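Local atomic coordinates of nucleoside diphosphate kinase (Pyrobaculum aerophilum, PDB entry 1XQI), a protein that probably transfers the gamma phosphate of ATP to nucleoside diphosphates through a phosphohistidine intermediate, supplying the cell with nucleoside triphosphates other than ATP. Residues Val52-Ser55 with Pro56-Glu60; Leu84-Pro88 with Arg89-Gly93; Val98-Gly101 with Arg102-Arg106. The protein carries 6 engineered substitutions. All coordinates share one frame; numbering follows the deposited sequence.

Contact 1. Residues Val52-Ser55 with Pro56-Glu60; sequences VKAS and PEEIE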
loop_
_atom_site.group_PDB
_atom_site.type_symbol
_atom_site.label_atom_id
_atom_site.label_comp_id
_atom_site.label_asym_id
_atom_site.label_seq_id
_atom_site.Cartn_x
_atom_site.Cartn_y
_atom_site.Cartn_z
ATOM N N VAL A 52 -8.625 1.693 0.110
ATOM C CA VAL A 52 -9.878 2.438 -0.054
ATOM C C VAL A 52 -11.062 1.677 0.513
ATOM O O VAL A 52 -11.186 0.469 0.334
ATOM C CB VAL A 52 -10.198 2.750 -1.545
ATOM C CG1 VAL A 52 -9.331 3.900 -2.088
ATOM C CG2 VAL A 52 -10.075 1.459 -2.420
ATOM N N LYS A 53 -11.919 2.407 1.215
ATOM C CA LYS A 53 -13.294 1.993 1.500
ATOM C C LYS A 53 -14.226 2.415 0.356
ATOM O O LYS A 53 -14.589 3.574 0.246
ATOM C CB LYS A 53 -13.746 2.642 2.812
ATOM C CG LYS A 53 -14.900 1.925 3.491
ATOM C CD LYS A 53 -14.544 0.462 3.851
ATOM C CE LYS A 53 -15.819 -0.312 4.086
ATOM N NZ LYS A 53 -16.814 0.082 3.018
ATOM N N ALA A 54 -14.588 1.478 -0.509
ATOM C CA ALA A 54 -15.401 1.794 -1.683
ATOM C C ALA A 54 -16.892 1.845 -1.375
ATOM O O ALA A 54 -17.394 1.079 -0.563
ATOM C CB ALA A 54 -15.130 0.787 -2.755
ATOM N N SER A 55 -17.606 2.750 -2.020
ATOM C CA SER A 55 -19.068 2.796 -1.900
ATOM C C SER A 55 -19.747 1.799 -2.847
ATOM O O SER A 55 -19.176 1.430 -3.872
ATOM C CB SER A 55 -19.581 4.197 -2.205
ATOM O OG SER A 55 -18.997 4.681 -3.401
ATOM N N PRO A 56 -20.956 1.328 -2.483
ATOM C CA PRO A 56 -21.753 0.600 -3.483
ATOM C C PRO A 56 -21.771 1.155 -4.912
ATOM O O PRO A 56 -21.507 0.383 -5.829
ATOM C CB PRO A 56 -23.148 0.532 -2.837
ATOM C CG PRO A 56 -22.815 0.378 -1.354
ATOM C CD PRO A 56 -21.618 1.322 -1.152
ATOM N N GLU A 57 -22.046 2.448 -5.127
ATOM C CA GLU A 57 -22.126 2.963 -6.520
ATOM C C GLU A 57 -20.821 2.808 -7.264
ATOM O O GLU A 57 -20.823 2.492 -8.451
ATOM C CB GLU A 57 -22.641 4.409 -6.663
ATOM C CG GLU A 57 -22.476 5.283 -5.428
ATOM C CD GLU A 57 -23.602 5.084 -4.355
ATOM O OE1 GLU A 57 -24.807 5.297 -4.701
ATOM O OE2 GLU A 57 -23.262 4.744 -3.170
ATOM N N GLU A 58 -19.710 3.007 -6.558
ATOM C CA GLU A 58 -18.370 2.875 -7.146
ATOM C C GLU A 58 -18.116 1.470 -7.674
ATOM O O GLU A 58 -17.611 1.297 -8.776
ATOM C CB GLU A 58 -17.297 3.238 -6.119
ATOM C CG GLU A 58 -17.202 4.728 -5.742
ATOM C CD GLU A 58 -16.015 4.999 -4.819
ATOM O OE1 GLU A 58 -15.936 4.346 -3.746
ATOM O OE2 GLU A 58 -15.161 5.858 -5.161
ATOM N N ILE A 59 -18.479 0.461 -6.897
ATOM C CA ILE A 59 -18.301 -0.897 -7.337
ATOM C C ILE A 59 -19.279 -1.239 -8.471
ATOM O O ILE A 59 -18.887 -1.942 -9.439
ATOM C CB ILE A 59 -18.310 -1.885 -6.165
ATOM C CG1 ILE A 59 -17.190 -1.535 -5.153
ATOM C CG2 ILE A 59 -18.121 -3.292 -6.659
ATOM C CD1 ILE A 59 -15.762 -1.345 -5.756
ATOM N N GLU A 60 -20.512 -0.707 -8.376
ATOM C CA GLU A 60 -21.524 -0.793 -9.460
ATOM C C GLU A 60 -20.956 -0.294 -10.771
ATOM O O GLU A 60 -21.122 -0.933 -11.795
ATOM C CB GLU A 60 -22.819 -0.021 -9.126
ATOM C CG GLU A 60 -24.071 -0.890 -8.943
ATOM C CD GLU A 60 -25.031 -0.373 -7.834
ATOM O OE1 GLU A 60 -26.126 0.140 -8.161
ATOM O OE2 GLU A 60 -24.719 -0.486 -6.628
#
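Glu58 folds back over Ser55, the N-cap residue of helix 56-62, and meets it from CB out to OE1. Glu58 CB lies 3.4 Å from Ser55 O. CG stands anti to the carbonyl carbon (chi1 -70°), which turns the chain back toward the cap. There Glu58 CG comes to 3.0 Å from Ser55 OG. The chain then runs extended, and Glu58 CD passes Ser55 OG at 3.3 Å. Glu58 OE1 accepts from Ser55 N at 2.9 Å. This bond is nearly straight (166° at the hydrogen) and uses the anti lone pair, facing away from OE2. Ser55 OG adds a weak hydrogen bond to Glu58 OE1 at 3.1 Å. One carboxylate oxygen therefore holds both the backbone and the side chain of the cap residue. With an alanine here, Ser55 N would probably be left without its carboxylate acceptor and the Ser55 hydroxyl would be freer to turn.

The first helical turn closes as Ile59 N bonds to Ser55 O at 3.3 Å. Beside this bond, Ile59 CD1 packs on Ala54 CB at 3.7 Å. Both side chains also touch Trp187 of helix 177-187, and Ile59 reaches Val109 and Met112 of helix 97-112. The glutamate-to-N-cap bond is one arm of a capping box, where strand 45-52 of the ferredoxin-like sheet leads into the next helix.

Contact 2. Residues Leu84-Pro88 with Arg89-Gly93; sequences LGIDP and RAKIG
Asp87 caps the short helix 88-92, taking Lys91 N and Ala90 N on its carbonyl and Arg89 N on its carboxylate. The compact part of the contact is the backbone turn. Asp87 O accepts from Lys91 N at 2.9 Å and more weakly from Ala90 N. One residue on, Pro88 O receives Ile92 N at 2.9 Å in a fairly straight bond (164° at the hydrogen), and Gly93 N adds a weak one. Ile92 CG1 lies 3.2 Å from Pro88 O. Beside this turn, the CG2 branch of Ile86 lies against Lys91 CB at 3.7 Å. CB and CG of Lys91 touch this branch, and the Lys91 chain then bends at chi2 and leads NZ to Glu162 O.

The solvent side is looser and polar. Asp87 CG is anti to its own N (chi1 166°), which swings the carboxylate over the start of the helix. Asp87 OD2 accepts from Arg89 N at 2.9 Å, the capping bond. The N-H meets it from above the carboxylate plane, 61° out of it. Asp87 OD2 also lies 3.4 Å from Arg89 CB. The Arg89 guanidinium does not pair with it: Arg89 NE stays 4.2 Å from Asp87 OD2, so any attraction is probably a general one between charges. The salt bridge of Arg89 is with Asp95.

The turn belongs to the insert and starts where a Schellman motif at Gly85 ends helix 67-84. Pro88 and Ile86 rest on Tyr81 of that helix, Ile86 also meets Ala161 of helix 157-162, and Ile92 faces helix 97-112.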
loop_
_atom_site.group_PDB
_atom_site.type_symbol
_atom_site.label_atom_id
_atom_site.label_comp_id
_atom_site.label_asym_id
_atom_site.label_seq_id
_atom_site.Cartn_x
_atom_site.Cartn_y
_atom_site.Cartn_z
ATOM N N LEU A 84 -24.508 -29.174 -9.223
ATOM C CA LEU A 84 -24.957 -29.307 -7.840
ATOM C C LEU A 84 -26.435 -29.753 -7.718
ATOM O O LEU A 84 -26.905 -30.114 -6.640
ATOM C CB LEU A 84 -24.748 -27.979 -7.080
ATOM C CG LEU A 84 -23.380 -27.511 -6.534
ATOM C CD1 LEU A 84 -22.841 -28.449 -5.402
ATOM C CD2 LEU A 84 -22.294 -27.249 -7.647
ATOM N N GLY A 85 -27.180 -29.714 -8.813
ATOM C CA GLY A 85 -28.603 -30.038 -8.735
ATOM C C GLY A 85 -29.419 -29.026 -7.936
ATOM O O GLY A 85 -30.490 -29.368 -7.392
ATOM N N ILE A 86 -28.912 -27.781 -7.836
ATOM C CA ILE A 86 -29.734 -26.663 -7.305
ATOM C C ILE A 86 -30.636 -26.092 -8.410
ATOM O O ILE A 86 -30.198 -25.873 -9.549
ATOM C CB ILE A 86 -28.912 -25.495 -6.696
ATOM C CG1 ILE A 86 -27.804 -25.994 -5.744
ATOM C CG2 ILE A 86 -29.866 -24.486 -5.998
ATOM C CD1 ILE A 86 -26.559 -25.062 -5.667
ATOM N N ASP A 87 -31.901 -25.885 -8.082
ATOM C CA ASP A 87 -32.806 -25.238 -9.020
ATOM C C ASP A 87 -32.680 -23.702 -8.844
ATOM O O ASP A 87 -33.109 -23.144 -7.828
ATOM C CB ASP A 87 -34.249 -25.735 -8.830
ATOM C CG ASP A 87 -35.257 -24.871 -9.542
ATOM O OD1 ASP A 87 -36.434 -24.868 -9.122
ATOM O OD2 ASP A 87 -34.881 -24.166 -10.513
ATOM N N PRO A 88 -32.118 -23.023 -9.852
ATOM C CA PRO A 88 -31.904 -21.577 -9.743
ATOM C C PRO A 88 -33.227 -20.819 -9.515
ATOM O O PRO A 88 -33.246 -19.776 -8.875
ATOM C CB PRO A 88 -31.264 -21.197 -11.093
ATOM C CG PRO A 88 -31.499 -22.385 -12.013
ATOM C CD PRO A 88 -31.736 -23.580 -11.172
ATOM N N ARG A 89 -34.334 -21.370 -9.988
ATOM C CA ARG A 89 -35.636 -20.723 -9.769
ATOM C C ARG A 89 -36.079 -20.730 -8.297
ATOM O O ARG A 89 -36.645 -19.745 -7.825
ATOM C CB ARG A 89 -36.724 -21.294 -10.696
ATOM C CG ARG A 89 -36.532 -20.944 -12.189
ATOM C CD ARG A 89 -37.748 -21.297 -13.001
ATOM N NE ARG A 89 -37.786 -22.737 -13.219
ATOM C CZ ARG A 89 -37.874 -23.345 -14.410
ATOM N NH1 ARG A 89 -37.974 -22.654 -15.559
ATOM N NH2 ARG A 89 -37.868 -24.680 -14.443
ATOM N N ALA A 90 -35.804 -21.827 -7.588
ATOM C CA ALA A 90 -36.079 -21.944 -6.129
ATOM C C ALA A 90 -35.062 -21.147 -5.337
ATOM O O ALA A 90 -35.409 -20.475 -4.318
ATOM C CB ALA A 90 -36.108 -23.410 -5.651
ATOM N N LYS A 91 -33.820 -21.177 -5.829
ATOM C CA LYS A 91 -32.698 -20.527 -5.135
ATOM C C LYS A 91 -32.665 -19.000 -5.194
ATOM O O LYS A 91 -32.458 -18.360 -4.155
ATOM C CB LYS A 91 -31.363 -21.094 -5.583
ATOM C CG LYS A 91 -30.177 -20.624 -4.753
ATOM C CD LYS A 91 -30.164 -21.215 -3.332
ATOM C CE LYS A 91 -28.740 -21.303 -2.834
ATOM N NZ LYS A 91 -28.716 -21.298 -1.374
ATOM N N ILE A 92 -32.853 -18.417 -6.386
ATOM C CA ILE A 92 -32.669 -16.976 -6.567
ATOM C C ILE A 92 -33.804 -16.330 -7.358
ATOM O O ILE A 92 -33.721 -15.152 -7.737
ATOM C CB ILE A 92 -31.318 -16.633 -7.243
ATOM C CG1 ILE A 92 -31.024 -17.584 -8.418
ATOM C CG2 ILE A 92 -30.174 -16.589 -6.228
ATOM C CD1 ILE A 92 -29.913 -17.080 -9.340
ATOM N N GLY A 93 -34.835 -17.096 -7.663
ATOM C CA GLY A 93 -36.028 -16.541 -8.277
ATOM C C GLY A 93 -36.062 -16.437 -9.795
ATOM O O GLY A 93 -37.134 -16.152 -10.367
#

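Contact 3. Residues Val98-Gly101 with Arg102-Arg106; sequences VEVG and RIIKR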
loop_
_atom_site.group_PDB
_atom_site.type_symbol
_atom_site.label_atom_id
_atom_site.label_comp_id
_atom_site.label_asym_id
_atom_site.label_seq_id
_atom_site.Cartn_x
_atom_site.Cartn_y
_atom_site.Cartn_z
ATOM N N VAL A 98 -28.830 -13.086 -17.897
ATOM C CA VAL A 98 -28.661 -11.653 -17.594
ATOM C C VAL A 98 -29.204 -11.236 -16.195
ATOM O O VAL A 98 -28.543 -10.465 -15.466
ATOM C CB VAL A 98 -29.319 -10.765 -18.693
ATOM C CG1 VAL A 98 -29.333 -9.318 -18.299
ATOM C CG2 VAL A 98 -28.563 -10.915 -19.978
ATOM N N GLU A 99 -30.391 -11.723 -15.831
ATOM C CA GLU A 99 -30.948 -11.449 -14.498
ATOM C C GLU A 99 -30.084 -12.073 -13.403
ATOM O O GLU A 99 -29.928 -11.501 -12.323
ATOM C CB GLU A 99 -32.438 -11.872 -14.388
ATOM C CG GLU A 99 -33.442 -10.773 -14.885
ATOM C CD GLU A 99 -34.887 -11.282 -15.044
ATOM O OE1 GLU A 99 -35.402 -11.978 -14.130
ATOM O OE2 GLU A 99 -35.538 -10.987 -16.085
ATOM N N VAL A 100 -29.525 -13.238 -13.694
ATOM C CA VAL A 100 -28.589 -13.921 -12.791
ATOM C C VAL A 100 -27.254 -13.125 -12.684
ATOM O O VAL A 100 -26.737 -12.943 -11.601
ATOM C CB VAL A 100 -28.338 -15.420 -13.229
ATOM C CG1 VAL A 100 -27.266 -16.065 -12.388
ATOM C CG2 VAL A 100 -29.605 -16.240 -13.154
ATOM N N GLY A 101 -26.719 -12.664 -13.810
ATOM C CA GLY A 101 -25.602 -11.751 -13.827
ATOM C C GLY A 101 -25.840 -10.490 -12.988
ATOM O O GLY A 101 -24.903 -9.951 -12.367
ATOM N N ARG A 102 -27.079 -10.016 -12.937
ATOM C CA ARG A 102 -27.364 -8.811 -12.152
ATOM C C ARG A 102 -27.377 -9.165 -10.656
ATOM O O ARG A 102 -26.976 -8.362 -9.821
ATOM C CB ARG A 102 -28.660 -8.111 -12.609
ATOM C CG ARG A 102 -28.577 -7.490 -13.994
ATOM C CD ARG A 102 -29.849 -6.747 -14.485
ATOM N NE ARG A 102 -29.432 -5.563 -15.243
ATOM C CZ ARG A 102 -29.678 -5.361 -16.525
ATOM N NH1 ARG A 102 -30.408 -6.264 -17.210
ATOM N NH2 ARG A 102 -29.218 -4.253 -17.116
ATOM N N ILE A 103 -27.806 -10.376 -10.343
ATOM C CA ILE A 103 -27.810 -10.849 -8.964
ATOM C C ILE A 103 -26.375 -11.058 -8.456
ATOM O O ILE A 103 -26.047 -10.606 -7.339
ATOM C CB ILE A 103 -28.687 -12.143 -8.759
ATOM C CG1 ILE A 103 -30.162 -11.863 -9.095
ATOM C CG2 ILE A 103 -28.559 -12.651 -7.342
ATOM C CD1 ILE A 103 -31.132 -12.934 -8.673
ATOM N N ILE A 104 -25.544 -11.732 -9.265
ATOM C CA ILE A 104 -24.116 -11.859 -8.999
ATOM C C ILE A 104 -23.444 -10.486 -8.829
ATOM O O ILE A 104 -22.662 -10.279 -7.875
ATOM C CB ILE A 104 -23.369 -12.588 -10.162
ATOM C CG1 ILE A 104 -23.872 -14.034 -10.338
ATOM C CG2 ILE A 104 -21.820 -12.494 -9.971
ATOM C CD1 ILE A 104 -23.328 -14.685 -11.576
ATOM N N LYS A 105 -23.738 -9.554 -9.737
ATOM C CA LYS A 105 -23.155 -8.219 -9.612
ATOM C C LYS A 105 -23.495 -7.567 -8.244
ATOM O O LYS A 105 -22.640 -6.937 -7.628
ATOM C CB LYS A 105 -23.516 -7.311 -10.800
ATOM C CG LYS A 105 -22.937 -5.897 -10.699
ATOM C CD LYS A 105 -22.740 -5.282 -12.060
ATOM C CE LYS A 105 -22.414 -3.832 -11.946
ATOM N NZ LYS A 105 -22.079 -3.269 -13.314
ATOM N N ARG A 106 -24.727 -7.748 -7.766
ATOM C CA ARG A 106 -25.147 -7.222 -6.455
ATOM C C ARG A 106 -24.405 -7.871 -5.308
ATOM O O ARG A 106 -24.118 -7.213 -4.300
ATOM C CB ARG A 106 -26.669 -7.349 -6.261
ATOM C CG ARG A 106 -27.445 -6.198 -6.943
ATOM C CD ARG A 106 -28.978 -6.446 -7.154
ATOM N NE ARG A 106 -29.651 -6.742 -5.885
ATOM C CZ ARG A 106 -29.863 -5.853 -4.913
ATOM N NH1 ARG A 106 -29.470 -4.585 -5.063
ATOM N NH2 ARG A 106 -30.465 -6.236 -3.785
#
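Ile104 N gives Val100 O a nearly linear hydrogen bond of 2.9 Å, 176° at the hydrogen. Lys105 N bonds to Gly101 O at the same 2.9 Å. Earlier in the turn, Arg102 N reaches Val98 O at 3.0 Å and Ile103 N reaches Glu99 O at 3.1 Å. A weak second bond from Arg102 N also goes to Glu99 O. The four stronger bonds keep the i to i+4 spacing of an alpha-helix; the weak one spans three residues.

Lys105 is held farther out. Its chain is extended, with CG anti to the backbone N (chi1 179°), and carries the ammonium away from the helix. There NZ donates to the carbonyl oxygens of Glu60, Tyr63 and Pro64. The buried charged group is thus satisfied by the end of helix 56-62 and the loop after it.

On one flank, Arg102 runs alongside Val98, both pointing the same way. Arg102 CG lies 3.3 Å from Val98 O, and the chain then bends so that Arg102 NH1 comes 3.4 Å from Val98 CG1. Arg102 also touches Leu70 of helix 67-84, and Val98 touches Glu67. On another flank, Val100 CG1 and Ile104 CD1 meet loosely at 4.3 Å. Both residues pack on Leu77 of helix 67-84, and Ile104 also touches Val166.

Exposed Glu99 and Arg102 thus share the helix with buried Val100 and Gly101. This is an amphipathic alpha-helix, and here it carries the chain from the insert back into the nucleoside diphosphate kinase fold.

Overall arrangement
The three contacts follow one another in series, and none nests in or crosses another. Contact 1 comes first and closes the turn from strand 45-52 into helix 56-62. The chain then runs through helix 67-84. Contact 2 closes the turn at its far end and opens helix 88-92. Contact 3 lies within helix 97-112, which brings the chain back toward the sheet. Contacts 1 and 2 do not touch, their nearest atoms being about 17 Å apart. Contact 3 joins them. Its second half meets the end of contact 1, and Val100 and Ile103 pack against Ile92 of contact 2.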